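Local coordinates for protein rubber oxygenase (Streptomyces sp., PDB 5O1M) that cleaves poly(cis-1,4-isoprene) rubber oxidatively, using a non-covalently bound b-type heme to add molecular oxygen across the double bonds of the chain, at residues T137-Y142 / L356-E361; R289-A294 / P314-L319; T322-L327 / A342-L347. All coordinates share one frame; numbering follows the deposited sequence.

Overall arrangement
Three helix-helix contacts tie the C-terminal helices into this all-helical oxygenase. The centre of interaction 1 lies about 10 Å from the centre of the chain, with the Arg139 side chain about 7 Å from the heme; the centres of interactions 2 and 3 lie about 25 and 26 Å from the chain centre. The latter two touch, Leu291 CD2 meeting Leu347 CD1 at 4.1 Å. Helix 342-360 serves interactions 1 and 3 with opposite ends, and helix 314-331 serves 2 and 3. Interaction 1, partly buried, mixes an aromatic face, a hydroxyl pair and an arginine. Interaction 3 is a buried apolar seam. Interaction 2, less buried, is the smallest, van der Waals packing alone.

Interaction 1: T137-Y142 / L356-E361; sequences TARLGY and LLFLSE
Phe358 meets Arg139 mainly through its backbone: Arg139 CD lies 3.5 Å from Phe358 O, which sits at the edge of the guanidinium, near its plane. The arginine chain bends at chi3 and runs roughly perpendicular to the Phe358 side chain. Its guanidinium plane is tilted against the ring, with Arg139 CZ 5.6 Å from the centroid of the Phe358 ring, a long cation-pi pair and at most weakly attractive. The firmer polar partner of Arg139 is Asp132, which takes NH2 in a salt bridge.

Leu359 fills the middle of the contact and grips two residues. One methyl, CD2, packs 3.6 Å from Arg139 CG, on the aliphatic part of that chain. Its CB rests over one face of the Tyr142 ring, 3.8 Å from the centroid of that ring and only 17° off its normal, a CH-pi contact displaced toward the rim. CD1 adds a contact of 3.8 Å to Tyr142 CD1.

At Ser360, OG donates a hydrogen bond of 2.8 Å to Tyr142 OH. The phenol reaches it because Tyr142 CG is anti to the backbone N (chi1 -171°), and Leu359 over the ring face and the bond to Ser360 together probably limit how the ring can tilt.

The axes of the short segments approach to 9.8 Å at 70°. The last turn of helix 342-360, a wider pi-type turn, thus leans on helix 136-144, whose Leu140 touches the heme and helix 156-173.

Interaction 2: R289-A294 / P314-L319; sequences RPLIGA and PVLERL
Two helices of an all-helical fold meet here, helix 289-300 and the first turns of helix 314-331, with Leu316 and Ala294 at their point of contact. The axes of the two short segments come within 9.6 Å and cross at -59°. Ala294 and Glu317 have the nearest CA atoms, 5.2 Å apart, a separation that the small alanine side chain permits.

Ala294 CB points at the other helix and is received by two side chains at once: it stands 3.8 Å from Leu316 CG and 3.9 Å from Glu317 CG. Leu316 is the main contributor from the second helix. With its CG anti to the backbone N (chi1 -157°), the isobutyl group projects toward helix 289-300 and carries CD2 across to the preceding turn. There CD2 lies 4.0 Å from Pro290 O and 4.3 Å from Leu291 CD2, while Pro290 CB makes a looser contact of 4.4 Å with the same methyl.

Glu317 uses only the aliphatic part of its chain against Ala294. Its carboxylate belongs to neighbours outside the two segments: OE1 accepts the backbone N of Gln313 and forms a salt bridge with Arg297 NE. The same glutamine gives its side-chain NE2 to Pro290 O. The Arg297 and NE2 bonds link the two helices beside the apolar contact, while that to Gln313 N stays at the start of helix 314-331.

Between the segments themselves there is van der Waals packing without a polar bond, burying 203 Å² in all. Leucine laid against alanine at a steep crossing is of the kind found in globular all-alpha folds, among them the globins, to whose clan the catalytic family is assigned; here it sits at the periphery of the oxygenase, away from its heme.

Interaction 3: T322-L327 / A342-L347; sequences TAWPLL and AVLWTL
With chi1 at -179°, Trp324 holds its CG opposite the backbone N and turns the benzo edge of the indole to Leu344. There Leu344 CD1 sits in the plane of the ring, 3.9 Å from Trp324 CE3. Leu327 shares the same first torsion (chi1 -169°) and sends CD1 to the partner backbone, 3.6 Å from Leu344 O. That methyl also meets Trp345 CE3 at 3.8 Å, the two side chains running antiparallel alongside each other.

Leu344 thus enters among Ala323, Trp324 and Leu327, its CG 3.7 Å from Ala323 CB. An alanine at this position is likely to open a gap beside Ala323 and leave the indole edge of Trp324 without its methyl neighbour.

This is apolar packing between consecutive helices, 314-331 and 342-360, whose short segments cross at -64° with axes 10.0 Å apart. The first helix is kinked here: neither Pro325, which has no N-H, nor Leu326 N makes the usual bond to the turn before, and Leu326 N and Leu327 N bond only weakly to Ala323 O. One turn beyond Leu344, Leu347 CD2 approaches Trp324 CE3 at 4.2 Å. Outside the segments, the Trp324 indole makes edge-to-face contacts with Trp214 and Phe295.

Interaction 1: T137-Y142 / L356-E361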
loop_
_atom_site.group_PDB
_atom_site.type_symbol
_atom_site.label_atom_id
_atom_site.label_comp_id
_atom_site.label_asym_id
_atom_site.label_seq_id
_atom_site.Cartn_x
_atom_site.Cartn_y
_atom_site.Cartn_z
ATOM N N THR A 137 0.122 3.637 3.048
ATOM C CA THR A 137 0.200 2.517 2.100
ATOM C C THR A 137 1.642 2.098 1.832
ATOM O O THR A 137 1.949 0.887 1.760
ATOM C CB THR A 137 -0.576 2.758 0.777
ATOM O OG1 THR A 137 0.059 3.781 -0.040
ATOM C CG2 THR A 137 -2.040 3.118 1.119
ATOM N N ALA A 138 2.511 3.108 1.767
ATOM C CA ALA A 138 3.890 2.917 1.406
ATOM C C ALA A 138 4.585 2.270 2.526
ATOM O O ALA A 138 5.367 1.364 2.318
ATOM C CB ALA A 138 4.557 4.282 1.086
ATOM N N ARG A 139 4.311 2.728 3.727
ATOM C CA ARG A 139 4.966 2.149 4.896
ATOM C C ARG A 139 4.413 0.787 5.172
ATOM O O ARG A 139 5.196 -0.091 5.469
ATOM C CB ARG A 139 4.827 3.026 6.110
ATOM C CG ARG A 139 5.543 4.320 5.882
ATOM C CD ARG A 139 6.069 4.925 7.173
ATOM N NE ARG A 139 4.992 5.539 7.941
ATOM C CZ ARG A 139 4.951 6.820 8.355
ATOM N NH1 ARG A 139 5.902 7.701 8.026
ATOM N NH2 ARG A 139 3.921 7.224 9.091
ATOM N N LEU A 140 3.106 0.583 5.023
ATOM C CA LEU A 140 2.659 -0.800 5.047
ATOM C C LEU A 140 3.233 -1.683 3.884
ATOM O O LEU A 140 3.651 -2.820 4.122
ATOM C CB LEU A 140 1.124 -0.923 5.123
ATOM C CG LEU A 140 0.713 -2.315 5.634
ATOM C CD1 LEU A 140 -0.480 -2.241 6.584
ATOM C CD2 LEU A 140 0.369 -3.200 4.441
ATOM N N GLY A 141 3.260 -1.184 2.650
ATOM C CA GLY A 141 3.900 -1.917 1.525
ATOM C C GLY A 141 5.310 -2.277 1.900
ATOM O O GLY A 141 5.742 -3.400 1.762
ATOM N N TYR A 142 6.008 -1.331 2.478
ATOM C CA TYR A 142 7.362 -1.593 2.907
ATOM C C TYR A 142 7.474 -2.707 3.949
ATOM O O TYR A 142 8.326 -3.542 3.827
ATOM C CB TYR A 142 8.032 -0.284 3.431
ATOM C CG TYR A 142 9.505 -0.505 3.661
ATOM C CD1 TYR A 142 10.391 -0.698 2.574
ATOM C CD2 TYR A 142 9.981 -0.650 4.982
ATOM C CE1 TYR A 142 11.728 -0.923 2.785
ATOM C CE2 TYR A 142 11.313 -0.924 5.238
ATOM C CZ TYR A 142 12.191 -1.062 4.142
ATOM O OH TYR A 142 13.501 -1.294 4.473
ATOM N N LEU A 356 15.728 4.754 3.511
ATOM C CA LEU A 356 16.267 4.771 4.856
ATOM C C LEU A 356 15.438 5.634 5.866
ATOM O O LEU A 356 14.979 5.099 6.858
ATOM C CB LEU A 356 17.751 5.238 4.842
ATOM C CG LEU A 356 18.528 4.962 6.129
ATOM C CD1 LEU A 356 18.577 3.438 6.348
ATOM C CD2 LEU A 356 19.928 5.573 6.176
ATOM N N LEU A 357 15.238 6.923 5.590
ATOM C CA LEU A 357 14.602 7.848 6.551
ATOM C C LEU A 357 13.079 7.764 6.647
ATOM O O LEU A 357 12.511 8.054 7.673
ATOM C CB LEU A 357 15.003 9.341 6.228
ATOM C CG LEU A 357 16.506 9.670 6.402
ATOM C CD1 LEU A 357 16.847 10.960 5.683
ATOM C CD2 LEU A 357 16.907 9.767 7.877
ATOM N N PHE A 358 12.414 7.445 5.572
ATOM C CA PHE A 358 10.985 7.446 5.516
ATOM C C PHE A 358 10.412 6.094 5.765
ATOM O O PHE A 358 9.322 6.018 6.300
ATOM C CB PHE A 358 10.528 7.910 4.136
ATOM C CG PHE A 358 9.094 8.351 4.065
ATOM C CD1 PHE A 358 8.636 9.405 4.855
ATOM C CD2 PHE A 358 8.220 7.767 3.150
ATOM C CE1 PHE A 358 7.337 9.860 4.739
ATOM C CE2 PHE A 358 6.904 8.222 3.026
ATOM C CZ PHE A 358 6.483 9.278 3.813
ATOM N N LEU A 359 11.109 5.029 5.383
ATOM C CA LEU A 359 10.586 3.675 5.552
ATOM C C LEU A 359 11.421 2.878 6.483
ATOM O O LEU A 359 10.918 2.447 7.502
ATOM C CB LEU A 359 10.458 2.926 4.186
ATOM C CG LEU A 359 9.718 3.672 3.089
ATOM C CD1 LEU A 359 9.736 2.940 1.735
ATOM C CD2 LEU A 359 8.312 4.031 3.600
ATOM N N SER A 360 12.679 2.643 6.142
ATOM C CA SER A 360 13.515 1.580 6.814
ATOM C C SER A 360 13.601 1.900 8.276
ATOM O O SER A 360 13.172 1.127 9.066
ATOM C CB SER A 360 14.962 1.473 6.266
ATOM O OG SER A 360 15.064 0.983 4.915
ATOM N N GLU A 361 14.134 3.080 8.621
ATOM C CA GLU A 361 14.286 3.476 10.019
ATOM C C GLU A 361 13.274 4.547 10.304
ATOM O O GLU A 361 13.449 5.360 11.187
ATOM C CB GLU A 361 15.725 3.932 10.340
ATOM C CG GLU A 361 16.245 5.225 9.719
ATOM C CD GLU A 361 17.690 5.567 10.123
ATOM O OE1 GLU A 361 18.083 6.783 10.022
ATOM O OE2 GLU A 361 18.443 4.629 10.525
#

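Interaction 2: R289-A294 / P314-L319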
loop_
_atom_site.group_PDB
_atom_site.type_symbol
_atom_site.label_atom_id
_atom_site.label_comp_id
_atom_site.label_asym_id
_atom_site.label_seq_id
_atom_site.Cartn_x
_atom_site.Cartn_y
_atom_site.Cartn_z
ATOM N N ARG A 289 12.226 19.110 -4.346
ATOM C CA ARG A 289 10.987 19.109 -5.114
ATOM C C ARG A 289 11.179 18.834 -6.613
ATOM O O ARG A 289 10.499 17.960 -7.135
ATOM C CB ARG A 289 10.203 20.443 -4.875
ATOM C CG ARG A 289 9.686 20.547 -3.443
ATOM C CD ARG A 289 8.867 21.788 -3.157
ATOM N NE ARG A 289 7.407 21.544 -3.238
ATOM C CZ ARG A 289 6.581 21.298 -2.216
ATOM N NH1 ARG A 289 7.010 21.244 -0.962
ATOM N NH2 ARG A 289 5.290 21.115 -2.463
ATOM N N PRO A 290 12.114 19.545 -7.307
ATOM C CA PRO A 290 12.494 19.175 -8.709
ATOM C C PRO A 290 12.847 17.684 -8.918
ATOM O O PRO A 290 12.314 17.115 -9.841
ATOM C CB PRO A 290 13.741 20.040 -9.004
ATOM C CG PRO A 290 13.715 21.129 -8.049
ATOM C CD PRO A 290 12.899 20.704 -6.837
ATOM N N LEU A 291 13.733 17.117 -8.101
ATOM C CA LEU A 291 14.071 15.685 -8.177
ATOM C C LEU A 291 12.871 14.742 -7.917
ATOM O O LEU A 291 12.670 13.833 -8.695
ATOM C CB LEU A 291 15.169 15.244 -7.188
ATOM C CG LEU A 291 16.619 15.624 -7.500
ATOM C CD1 LEU A 291 17.419 15.316 -6.242
ATOM C CD2 LEU A 291 17.093 14.925 -8.822
ATOM N N ILE A 292 12.057 15.004 -6.896
ATOM C CA ILE A 292 10.823 14.223 -6.640
ATOM C C ILE A 292 9.893 14.302 -7.828
ATOM O O ILE A 292 9.343 13.303 -8.245
ATOM C CB ILE A 292 9.988 14.799 -5.449
ATOM C CG1 ILE A 292 10.795 14.712 -4.158
ATOM C CG2 ILE A 292 8.679 13.997 -5.252
ATOM C CD1 ILE A 292 10.283 15.582 -3.043
ATOM N N GLY A 293 9.651 15.506 -8.320
ATOM C CA GLY A 293 8.781 15.695 -9.454
ATOM C C GLY A 293 9.231 14.938 -10.678
ATOM O O GLY A 293 8.462 14.271 -11.326
ATOM N N ALA A 294 10.504 15.024 -10.996
ATOM C CA ALA A 294 10.986 14.409 -12.217
ATOM C C ALA A 294 10.976 12.861 -12.111
ATOM O O ALA A 294 10.515 12.149 -12.993
ATOM C CB ALA A 294 12.329 14.989 -12.606
ATOM N N PRO A 314 11.253 19.120 -18.547
ATOM C CA PRO A 314 11.612 18.199 -19.633
ATOM C C PRO A 314 13.094 17.781 -19.610
ATOM O O PRO A 314 13.400 16.695 -19.962
ATOM C CB PRO A 314 11.270 19.016 -20.857
ATOM C CG PRO A 314 10.122 19.883 -20.402
ATOM C CD PRO A 314 10.547 20.299 -19.044
ATOM N N VAL A 315 13.998 18.659 -19.147
ATOM C CA VAL A 315 15.403 18.334 -19.205
ATOM C C VAL A 315 15.714 17.195 -18.230
ATOM O O VAL A 315 16.104 16.125 -18.612
ATOM C CB VAL A 315 16.228 19.601 -19.089
ATOM C CG1 VAL A 315 17.674 19.301 -18.764
ATOM C CG2 VAL A 315 16.125 20.391 -20.405
ATOM N N LEU A 316 15.395 17.416 -16.979
ATOM C CA LEU A 316 15.589 16.437 -15.903
ATOM C C LEU A 316 14.914 15.092 -16.159
ATOM O O LEU A 316 15.537 14.032 -16.005
ATOM C CB LEU A 316 15.200 17.067 -14.565
ATOM C CG LEU A 316 15.811 16.460 -13.275
ATOM C CD1 LEU A 316 17.309 16.076 -13.450
ATOM C CD2 LEU A 316 15.588 17.388 -12.058
ATOM N N GLU A 317 13.678 15.103 -16.642
ATOM C CA GLU A 317 13.022 13.852 -16.991
ATOM C C GLU A 317 13.732 13.112 -18.126
ATOM O O GLU A 317 13.965 11.875 -18.058
ATOM C CB GLU A 317 11.543 14.082 -17.309
ATOM C CG GLU A 317 10.712 14.513 -16.095
ATOM C CD GLU A 317 9.294 14.846 -16.450
ATOM O OE1 GLU A 317 8.774 15.863 -15.946
ATOM O OE2 GLU A 317 8.671 14.151 -17.276
ATOM N N ARG A 318 14.113 13.834 -19.181
ATOM C CA ARG A 318 14.919 13.186 -20.209
ATOM C C ARG A 318 16.258 12.626 -19.679
ATOM O O ARG A 318 16.671 11.536 -20.103
ATOM C CB ARG A 318 15.234 14.095 -21.385
ATOM C CG ARG A 318 16.243 13.438 -22.339
ATOM C CD ARG A 318 16.051 13.817 -23.780
ATOM N NE ARG A 318 14.626 13.819 -24.097
ATOM C CZ ARG A 318 14.163 13.984 -25.318
ATOM N NH1 ARG A 318 12.840 14.004 -25.515
ATOM N NH2 ARG A 318 15.026 14.060 -26.326
ATOM N N LEU A 319 16.976 13.369 -18.835
ATOM C CA LEU A 319 18.237 12.807 -18.285
ATOM C C LEU A 319 17.955 11.498 -17.535
ATOM O O LEU A 319 18.689 10.531 -17.669
ATOM C CB LEU A 319 18.957 13.746 -17.383
ATOM C CG LEU A 319 19.610 14.999 -17.929
ATOM C CD1 LEU A 319 19.695 16.023 -16.793
ATOM C CD2 LEU A 319 20.988 14.786 -18.526
#

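Interaction 3: T322-L327 / A342-L347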
loop_
_atom_site.group_PDB
_atom_site.type_symbol
_atom_site.label_atom_id
_atom_site.label_comp_id
_atom_site.label_asym_id
_atom_site.label_seq_id
_atom_site.Cartn_x
_atom_site.Cartn_y
_atom_site.Cartn_z
ATOM N N THR A 322 16.935 8.538 -19.957
ATOM C CA THR A 322 17.955 7.970 -20.795
ATOM C C THR A 322 18.928 7.137 -19.947
ATOM O O THR A 322 19.469 6.118 -20.419
ATOM C CB THR A 322 18.648 9.047 -21.629
ATOM O OG1 THR A 322 18.979 10.125 -20.774
ATOM C CG2 THR A 322 17.699 9.582 -22.732
ATOM N N ALA A 323 19.159 7.563 -18.706
ATOM C CA ALA A 323 20.255 6.979 -17.916
ATOM C C ALA A 323 19.875 6.087 -16.728
ATOM O O ALA A 323 20.719 5.358 -16.250
ATOM C CB ALA A 323 21.215 8.095 -17.449
ATOM N N TRP A 324 18.655 6.183 -16.202
ATOM C CA TRP A 324 18.266 5.336 -15.002
ATOM C C TRP A 324 18.403 3.843 -15.308
ATOM O O TRP A 324 18.865 3.103 -14.476
ATOM C CB TRP A 324 16.830 5.646 -14.485
ATOM C CG TRP A 324 16.404 4.870 -13.304
ATOM C CD1 TRP A 324 15.456 3.830 -13.260
ATOM C CD2 TRP A 324 16.829 5.075 -11.967
ATOM N NE1 TRP A 324 15.296 3.405 -11.942
ATOM C CE2 TRP A 324 16.133 4.128 -11.145
ATOM C CE3 TRP A 324 17.747 5.945 -11.373
ATOM C CZ2 TRP A 324 16.357 4.033 -9.786
ATOM C CZ3 TRP A 324 18.009 5.819 -10.004
ATOM C CH2 TRP A 324 17.308 4.883 -9.229
ATOM N N PRO A 325 17.986 3.411 -16.499
ATOM C CA PRO A 325 18.255 1.977 -16.771
ATOM C C PRO A 325 19.746 1.555 -16.748
ATOM O O PRO A 325 19.995 0.393 -16.449
ATOM C CB PRO A 325 17.636 1.750 -18.152
ATOM C CG PRO A 325 16.632 2.884 -18.264
ATOM C CD PRO A 325 17.359 4.048 -17.671
ATOM N N LEU A 326 20.684 2.470 -17.071
ATOM C CA LEU A 326 22.105 2.110 -16.998
ATOM C C LEU A 326 22.557 1.909 -15.547
ATOM O O LEU A 326 23.275 0.967 -15.210
ATOM C CB LEU A 326 23.047 3.086 -17.756
ATOM C CG LEU A 326 22.657 3.361 -19.241
ATOM C CD1 LEU A 326 23.505 4.450 -19.906
ATOM C CD2 LEU A 326 22.656 2.130 -20.037
ATOM N N LEU A 327 22.117 2.793 -14.700
ATOM C CA LEU A 327 22.421 2.726 -13.292
ATOM C C LEU A 327 21.855 1.443 -12.727
ATOM O O LEU A 327 22.544 0.755 -12.025
ATOM C CB LEU A 327 21.802 3.949 -12.607
ATOM C CG LEU A 327 22.153 4.266 -11.203
ATOM C CD1 LEU A 327 22.226 5.776 -10.983
ATOM C CD2 LEU A 327 21.137 3.613 -10.294
ATOM N N ALA A 342 26.301 12.947 -13.870
ATOM C CA ALA A 342 26.544 12.893 -12.460
ATOM C C ALA A 342 25.288 13.007 -11.578
ATOM O O ALA A 342 25.212 12.351 -10.535
ATOM C CB ALA A 342 27.587 13.904 -12.062
ATOM N N VAL A 343 24.282 13.727 -12.061
ATOM C CA VAL A 343 23.022 13.909 -11.321
ATOM C C VAL A 343 22.243 12.628 -11.151
ATOM O O VAL A 343 21.409 12.525 -10.247
ATOM C CB VAL A 343 22.109 14.985 -11.976
ATOM C CG1 VAL A 343 21.452 14.426 -13.239
ATOM C CG2 VAL A 343 21.020 15.501 -11.055
ATOM N N LEU A 344 22.504 11.592 -11.978
ATOM C CA LEU A 344 21.858 10.322 -11.690
ATOM C C LEU A 344 22.337 9.721 -10.365
ATOM O O LEU A 344 21.572 9.054 -9.670
ATOM C CB LEU A 344 22.066 9.316 -12.817
ATOM C CG LEU A 344 21.035 9.247 -13.949
ATOM C CD1 LEU A 344 19.767 8.645 -13.394
ATOM C CD2 LEU A 344 20.683 10.568 -14.600
ATOM N N TRP A 345 23.619 9.861 -10.089
ATOM C CA TRP A 345 24.180 9.298 -8.843
ATOM C C TRP A 345 23.600 10.104 -7.664
ATOM O O TRP A 345 23.354 9.518 -6.615
ATOM C CB TRP A 345 25.695 9.397 -8.809
ATOM C CG TRP A 345 26.360 8.702 -9.947
ATOM C CD1 TRP A 345 27.093 9.274 -10.959
ATOM C CD2 TRP A 345 26.337 7.306 -10.214
ATOM N NE1 TRP A 345 27.524 8.314 -11.823
ATOM C CE2 TRP A 345 27.098 7.091 -11.392
ATOM C CE3 TRP A 345 25.754 6.228 -9.572
ATOM C CZ2 TRP A 345 27.325 5.835 -11.938
ATOM C CZ3 TRP A 345 25.928 4.932 -10.119
ATOM C CH2 TRP A 345 26.740 4.764 -11.319
ATOM N N THR A 346 23.404 11.421 -7.852
ATOM C CA THR A 346 22.798 12.293 -6.847
ATOM C C THR A 346 21.365 11.849 -6.538
ATOM O O THR A 346 20.962 11.714 -5.380
ATOM C CB THR A 346 22.746 13.731 -7.327
ATOM O OG1 THR A 346 24.079 14.217 -7.564
ATOM C CG2 THR A 346 22.104 14.621 -6.218
ATOM N N LEU A 347 20.622 11.604 -7.614
ATOM C CA LEU A 347 19.306 11.060 -7.508
ATOM C C LEU A 347 19.272 9.721 -6.755
ATOM O O LEU A 347 18.472 9.533 -5.850
ATOM C CB LEU A 347 18.684 10.907 -8.887
ATOM C CG LEU A 347 17.336 10.183 -8.923
ATOM C CD1 LEU A 347 16.320 10.944 -8.011
ATOM C CD2 LEU A 347 16.930 9.903 -10.384
#